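Local coordinates for protein DNA-entry nuclease inhibitor (Bacillus subtilis subsp. subtilis, PDB 4MQD) that inhibits the DNA-entry nuclease and contributes to the competence of cells for transformation, as a subunit of the complex governing donor DNA binding and entry, at residues Lys41-Phe52 with Glu76-His84. Residues are numbered along the deposited sequence; the frame is centred on the assembly and turned at random. Where two conformers were deposited one is given.
Sequences KGYAAADGAISF and EKKVTVPFH
Two beta sheets pack face to face here: the hairpin of strands 43-46 and 49-52, at one border of the antiparallel sheet, lies against strand 77-84, an outermost strand of the mixed sheet. The axes of strands 49-52 and 77-84 pass 8.2 Å apart; no hydrogen bond joins the two segments, and apolar side chains make most of the interface. Val81 is central, and its two methyls divide the work. Val81 CG2 sits over the middle of one face of the Tyr43 ring in a CH-pi contact, 3.7 Å from the ring centroid and 10° off its normal. Val81 CG1, anti to the backbone N (chi1 -179°), meets Ile50 CD1 tip to tip at 3.6 Å. The same Ile50 methyl comes within 3.4 Å of Phe83 CD1, approaching that ring obliquely. Phe83 continues toward the hairpin turn, where, in the conformer given, Gly48 O lies near the ring edge and accepts a hydrogen bond from Gln24 NE2. At the other end, Val79 CG1 packs 3.4 Å from Tyr43 CD1 and, more loosely, at the edge of the Phe52 ring. Gly42, with positive phi just after helix 36-41, lets the backbone run close beside Val79 and Lys77, its CA 4.1 Å from Lys77 CE. Bent at chi2 (64°), Lys77 lays its CE 3.7 Å from Lys41 O, while its NZ bonds to Glu40 O at the helix end. Phe52 and Phe83 also reach Val22 of strand 19-24. Buried aliphatic and aromatic groups between two sheets, with Tyr43 and Lys77 toward the margin, are typical of the inter-sheet core of a beta sandwich.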
ATOM      1  N   LYS A  41     -20.225  -4.023  -3.716  1.00 32.81           N
ATOM      2  CA  LYS A  41     -19.651  -4.206  -2.380  1.00 32.23           C
ATOM      3  C   LYS A  41     -18.342  -4.998  -2.432  1.00 29.56           C
ATOM      4  O   LYS A  41     -17.430  -4.747  -1.646  1.00 28.26           O
ATOM      5  CB  LYS A  41     -20.648  -4.902  -1.449  1.00 33.85           C
ATOM      6  CG  LYS A  41     -21.801  -4.013  -1.022  1.00 36.46           C
ATOM      7  CD  LYS A  41     -22.783  -4.752  -0.130  1.00 40.74           C
ATOM      8  CE  LYS A  41     -23.921  -3.842   0.305  1.00 44.00           C
ATOM      9  NZ  LYS A  41     -24.922  -4.550   1.151  1.00 47.16           N
ATOM     10  N   GLY A  42     -18.259  -5.951  -3.358  1.00 28.30           N
ATOM     11  CA  GLY A  42     -17.050  -6.750  -3.552  1.00 27.07           C
ATOM     12  C   GLY A  42     -16.985  -7.993  -2.684  1.00 27.34           C
ATOM     13  O   GLY A  42     -15.953  -8.665  -2.631  1.00 26.75           O
ATOM     14  N   TYR A  43     -18.081  -8.304  -1.996  1.00 27.62           N
ATOM     15  CA  TYR A  43     -18.151  -9.515  -1.182  1.00 28.15           C
ATOM     16  C   TYR A  43     -19.587  -9.987  -1.016  1.00 27.83           C
ATOM     17  O   TYR A  43     -20.530  -9.259  -1.319  1.00 27.21           O
ATOM     18  CB  TYR A  43     -17.518  -9.288   0.194  1.00 28.81           C
ATOM     19  CG  TYR A  43     -18.361  -8.459   1.139  1.00 29.97           C
ATOM     20  CD1 TYR A  43     -18.411  -7.074   1.023  1.00 31.40           C
ATOM     21  CD2 TYR A  43     -19.104  -9.060   2.154  1.00 31.01           C
ATOM     22  CE1 TYR A  43     -19.178  -6.310   1.887  1.00 32.95           C
ATOM     23  CE2 TYR A  43     -19.875  -8.304   3.023  1.00 32.67           C
ATOM     24  CZ  TYR A  43     -19.908  -6.929   2.884  1.00 33.58           C
ATOM     25  OH  TYR A  43     -20.670  -6.167   3.741  1.00 37.66           O
ATOM     26  N   ALA A  44     -19.731 -11.215  -0.531  1.00 28.93           N
ATOM     27  CA  ALA A  44     -21.026 -11.773  -0.170  1.00 30.17           C
ATOM     28  C   ALA A  44     -20.813 -12.803   0.931  1.00 31.05           C
ATOM     29  O   ALA A  44     -20.029 -13.736   0.762  1.00 31.97           O
ATOM     30  CB  ALA A  44     -21.683 -12.411  -1.381  1.00 31.88           C
ATOM     31  N   ALA A  45     -21.501 -12.623   2.056  1.00 32.60           N
ATOM     32  CA  ALA A  45     -21.303 -13.467   3.233  1.00 34.38           C
ATOM     33  C   ALA A  45     -22.512 -14.359   3.501  1.00 37.36           C
ATOM     34  O   ALA A  45     -23.637 -14.030   3.122  1.00 39.09           O
ATOM     35  CB  ALA A  45     -21.011 -12.604   4.450  1.00 33.98           C
ATOM     36  N   ALA A  46     -22.261 -15.490   4.157  1.00 38.60           N
ATOM     37  CA  ALA A  46     -23.317 -16.410   4.575  1.00 40.61           C
ATOM     38  C   ALA A  46     -22.771 -17.405   5.602  1.00 42.37           C
ATOM     39  O   ALA A  46     -21.699 -17.977   5.398  1.00 45.45           O
ATOM     40  CB  ALA A  46     -23.886 -17.152   3.375  1.00 40.56           C
ATOM     41  N   ASP A  47     -23.528 -17.616   6.679  0.50 42.03           N
ATOM     42  CA  ASP A  47     -23.140 -18.517   7.769  0.50 39.56           C
ATOM     43  C   ASP A  47     -21.795 -18.110   8.354  0.50 41.75           C
ATOM     44  O   ASP A  47     -21.666 -17.049   8.965  0.50 44.13           O
ATOM     45  CB  ASP A  47     -23.088 -19.974   7.289  0.50 37.30           C
ATOM     46  CG  ASP A  47     -22.795 -20.950   8.415  0.50 36.80           C
ATOM     47  OD1 ASP A  47     -22.671 -20.506   9.576  0.50 38.45           O
ATOM     48  OD2 ASP A  47     -22.692 -22.165   8.139  0.50 39.65           O
ATOM     49  N   GLY A  48     -20.796 -18.962   8.162  0.50 42.49           N
ATOM     50  CA  GLY A  48     -19.439 -18.648   8.580  0.50 42.83           C
ATOM     51  C   GLY A  48     -18.495 -18.597   7.394  0.50 41.28           C
ATOM     52  O   GLY A  48     -17.362 -19.070   7.479  0.50 43.78           O
ATOM     53  N   ALA A  49     -18.961 -18.015   6.289  1.00 38.56           N
ATOM     54  CA  ALA A  49     -18.167 -17.949   5.061  1.00 34.65           C
ATOM     55  C   ALA A  49     -18.316 -16.595   4.378  1.00 33.03           C
ATOM     56  O   ALA A  49     -19.391 -15.996   4.399  1.00 32.06           O
ATOM     57  CB  ALA A  49     -18.575 -19.063   4.111  1.00 33.99           C
ATOM     58  N   ILE A  50     -17.221 -16.121   3.785  1.00 31.72           N
ATOM     59  CA  ILE A  50     -17.216 -14.886   3.008  1.00 31.38           C
ATOM     60  C   ILE A  50     -16.616 -15.170   1.639  1.00 30.42           C
ATOM     61  O   ILE A  50     -15.499 -15.678   1.544  1.00 29.03           O
ATOM     62  CB  ILE A  50     -16.378 -13.779   3.683  1.00 32.43           C
ATOM     63  CG1 ILE A  50     -16.880 -13.498   5.104  1.00 34.81           C
ATOM     64  CG2 ILE A  50     -16.409 -12.502   2.845  1.00 32.59           C
ATOM     65  CD1 ILE A  50     -15.892 -12.732   5.960  1.00 35.68           C
ATOM     66  N   SER A  51     -17.361 -14.851   0.582  1.00 29.97           N
ATOM     67  CA  SER A  51     -16.831 -14.918  -0.774  1.00 29.80           C
ATOM     68  C   SER A  51     -16.442 -13.520  -1.212  1.00 27.75           C
ATOM     69  O   SER A  51     -17.210 -12.575  -1.036  1.00 26.86           O
ATOM     70  CB  SER A  51     -17.856 -15.498  -1.745  1.00 32.39           C
ATOM     71  OG  SER A  51     -18.276 -16.785  -1.330  1.00 37.31           O
ATOM     72  N   PHE A  52     -15.243 -13.397  -1.770  1.00 27.26           N
ATOM     73  CA  PHE A  52     -14.757 -12.123  -2.275  1.00 28.22           C
ATOM     74  C   PHE A  52     -14.807 -12.128  -3.796  1.00 30.00           C
ATOM     75  O   PHE A  52     -14.522 -13.142  -4.431  1.00 33.45           O
ATOM     76  CB  PHE A  52     -13.332 -11.860  -1.786  1.00 27.34           C
ATOM     77  CG  PHE A  52     -13.242 -11.588  -0.312  1.00 26.35           C
ATOM     78  CD1 PHE A  52     -13.630 -10.357   0.202  1.00 26.01           C
ATOM     79  CD2 PHE A  52     -12.777 -12.560   0.565  1.00 26.44           C
ATOM     80  CE1 PHE A  52     -13.553 -10.099   1.560  1.00 26.50           C
ATOM     81  CE2 PHE A  52     -12.699 -12.309   1.925  1.00 26.68           C
ATOM     82  CZ  PHE A  52     -13.087 -11.076   2.423  1.00 26.65           C
ATOM     83  N   GLU A  76      -6.899  -1.806  -6.224  1.00 26.56           N
ATOM     84  CA  GLU A  76      -8.072  -1.262  -6.906  1.00 27.69           C
ATOM     85  C   GLU A  76      -9.377  -1.501  -6.142  1.00 28.33           C
ATOM     86  O   GLU A  76     -10.426  -0.993  -6.535  1.00 27.10           O
ATOM     87  CB  GLU A  76      -8.170  -1.847  -8.314  1.00 28.26           C
ATOM     88  CG  GLU A  76      -7.074  -1.356  -9.246  1.00 29.63           C
ATOM     89  CD  GLU A  76      -7.399  -1.562 -10.712  1.00 30.93           C
ATOM     90  OE1 GLU A  76      -8.187  -2.475 -11.038  1.00 33.68           O
ATOM     91  OE2 GLU A  76      -6.854  -0.808 -11.544  1.00 35.40           O
ATOM     92  N   LYS A  77      -9.306  -2.263  -5.052  1.00 29.80           N
ATOM     93  CA  LYS A  77     -10.471  -2.536  -4.215  1.00 30.83           C
ATOM     94  C   LYS A  77     -10.021  -2.927  -2.812  1.00 29.37           C
ATOM     95  O   LYS A  77      -9.086  -3.711  -2.652  1.00 27.91           O
ATOM     96  CB  LYS A  77     -11.308  -3.662  -4.825  1.00 32.85           C
ATOM     97  CG  LYS A  77     -12.631  -3.946  -4.124  1.00 35.80           C
ATOM     98  CD  LYS A  77     -13.581  -2.761  -4.198  1.00 38.47           C
ATOM     99  CE  LYS A  77     -15.032  -3.187  -4.040  1.00 40.41           C
ATOM    100  NZ  LYS A  77     -15.961  -2.038  -4.230  1.00 41.44           N
ATOM    101  N   LYS A  78     -10.688  -2.366  -1.808  1.00 29.89           N
ATOM    102  CA  LYS A  78     -10.464  -2.731  -0.414  1.00 30.63           C
ATOM    103  C   LYS A  78     -11.807  -3.074   0.213  1.00 30.48           C
ATOM    104  O   LYS A  78     -12.738  -2.270   0.177  1.00 31.46           O
ATOM    105  CB  LYS A  78      -9.809  -1.581   0.351  1.00 32.11           C
ATOM    106  CG  LYS A  78      -9.519  -1.894   1.811  1.00 33.74           C
ATOM    107  CD  LYS A  78      -8.859  -0.719   2.514  1.00 35.96           C
ATOM    108  CE  LYS A  78      -8.614  -1.028   3.982  1.00 38.06           C
ATOM    109  NZ  LYS A  78      -7.921   0.090   4.682  1.00 40.11           N
ATOM    110  N   VAL A  79     -11.902  -4.272   0.781  1.00 30.27           N
ATOM    111  CA  VAL A  79     -13.120  -4.726   1.436  1.00 30.89           C
ATOM    112  C   VAL A  79     -12.764  -5.225   2.827  1.00 29.51           C
ATOM    113  O   VAL A  79     -11.898  -6.084   2.966  1.00 28.62           O
ATOM    114  CB  VAL A  79     -13.786  -5.867   0.643  1.00 31.91           C
ATOM    115  CG1 VAL A  79     -15.188  -6.130   1.170  1.00 33.72           C
ATOM    116  CG2 VAL A  79     -13.830  -5.531  -0.842  1.00 32.08           C
ATOM    117  N   THR A  80     -13.427  -4.683   3.846  1.00 30.54           N
ATOM    118  CA  THR A  80     -13.221  -5.103   5.231  1.00 33.39           C
ATOM    119  C   THR A  80     -14.525  -5.652   5.806  1.00 34.27           C
ATOM    120  O   THR A  80     -15.541  -4.960   5.822  1.00 37.43           O
ATOM    121  CB  THR A  80     -12.714  -3.939   6.103  1.00 35.42           C
ATOM    122  OG1 THR A  80     -11.469  -3.460   5.578  1.00 37.65           O
ATOM    123  CG2 THR A  80     -12.512  -4.386   7.550  1.00 35.36           C
ATOM    124  N   VAL A  81     -14.479  -6.894   6.285  1.00 34.93           N
ATOM    125  CA  VAL A  81     -15.671  -7.615   6.731  1.00 36.84           C
ATOM    126  C   VAL A  81     -15.416  -8.311   8.071  1.00 37.67           C
ATOM    127  O   VAL A  81     -14.345  -8.889   8.272  1.00 37.58           O
ATOM    128  CB  VAL A  81     -16.086  -8.679   5.690  1.00 37.65           C
ATOM    129  CG1 VAL A  81     -17.342  -9.421   6.132  1.00 38.48           C
ATOM    130  CG2 VAL A  81     -16.293  -8.034   4.326  1.00 38.59           C
ATOM    131  N   PRO A  82     -16.391  -8.250   8.998  1.00 37.43           N
ATOM    132  CA  PRO A  82     -16.303  -9.065  10.211  1.00 37.72           C
ATOM    133  C   PRO A  82     -16.311 -10.559   9.897  1.00 36.52           C
ATOM    134  O   PRO A  82     -17.052 -10.998   9.019  1.00 35.12           O
ATOM    135  CB  PRO A  82     -17.563  -8.679  10.990  1.00 39.20           C
ATOM    136  CG  PRO A  82     -17.897  -7.309  10.515  1.00 39.40           C
ATOM    137  CD  PRO A  82     -17.499  -7.278   9.070  1.00 38.39           C
ATOM    138  N   PHE A  83     -15.494 -11.327  10.610  1.00 37.27           N
ATOM    139  CA  PHE A  83     -15.371 -12.757  10.349  1.00 36.90           C
ATOM    140  C   PHE A  83     -15.042 -13.525  11.622  1.00 37.01           C
ATOM    141  O   PHE A  83     -14.051 -13.238  12.292  1.00 38.83           O
ATOM    142  CB  PHE A  83     -14.292 -13.003   9.294  1.00 35.89           C
ATOM    143  CG  PHE A  83     -14.170 -14.441   8.874  1.00 36.42           C
ATOM    144  CD1 PHE A  83     -15.232 -15.090   8.259  1.00 36.80           C
ATOM    145  CD2 PHE A  83     -12.992 -15.142   9.085  1.00 37.53           C
ATOM    146  CE1 PHE A  83     -15.124 -16.412   7.866  1.00 38.06           C
ATOM    147  CE2 PHE A  83     -12.877 -16.465   8.694  1.00 39.34           C
ATOM    148  CZ  PHE A  83     -13.944 -17.103   8.084  1.00 39.15           C
ATOM    149  N   HIS A  84     -15.884 -14.503  11.943  1.00 38.46           N
ATOM    150  CA  HIS A  84     -15.704 -15.325  13.131  1.00 40.19           C
ATOM    151  C   HIS A  84     -15.176 -16.693  12.730  1.00 38.90           C
ATOM    152  O   HIS A  84     -15.710 -17.331  11.823  1.00 38.51           O
ATOM    153  CB  HIS A  84     -17.028 -15.475  13.883  1.00 41.97           C
ATOM    154  CG  HIS A  84     -16.940 -16.363  15.084  1.00 44.38           C
ATOM    155  ND1 HIS A  84     -16.399 -15.945  16.280  1.00 45.02           N
ATOM    156  CD2 HIS A  84     -17.323 -17.648  15.273  1.00 45.72           C
ATOM    157  CE1 HIS A  84     -16.452 -16.933  17.156  1.00 46.36           C
ATOM    158  NE2 HIS A  84     -17.009 -17.978  16.570  1.00 46.45           N
TER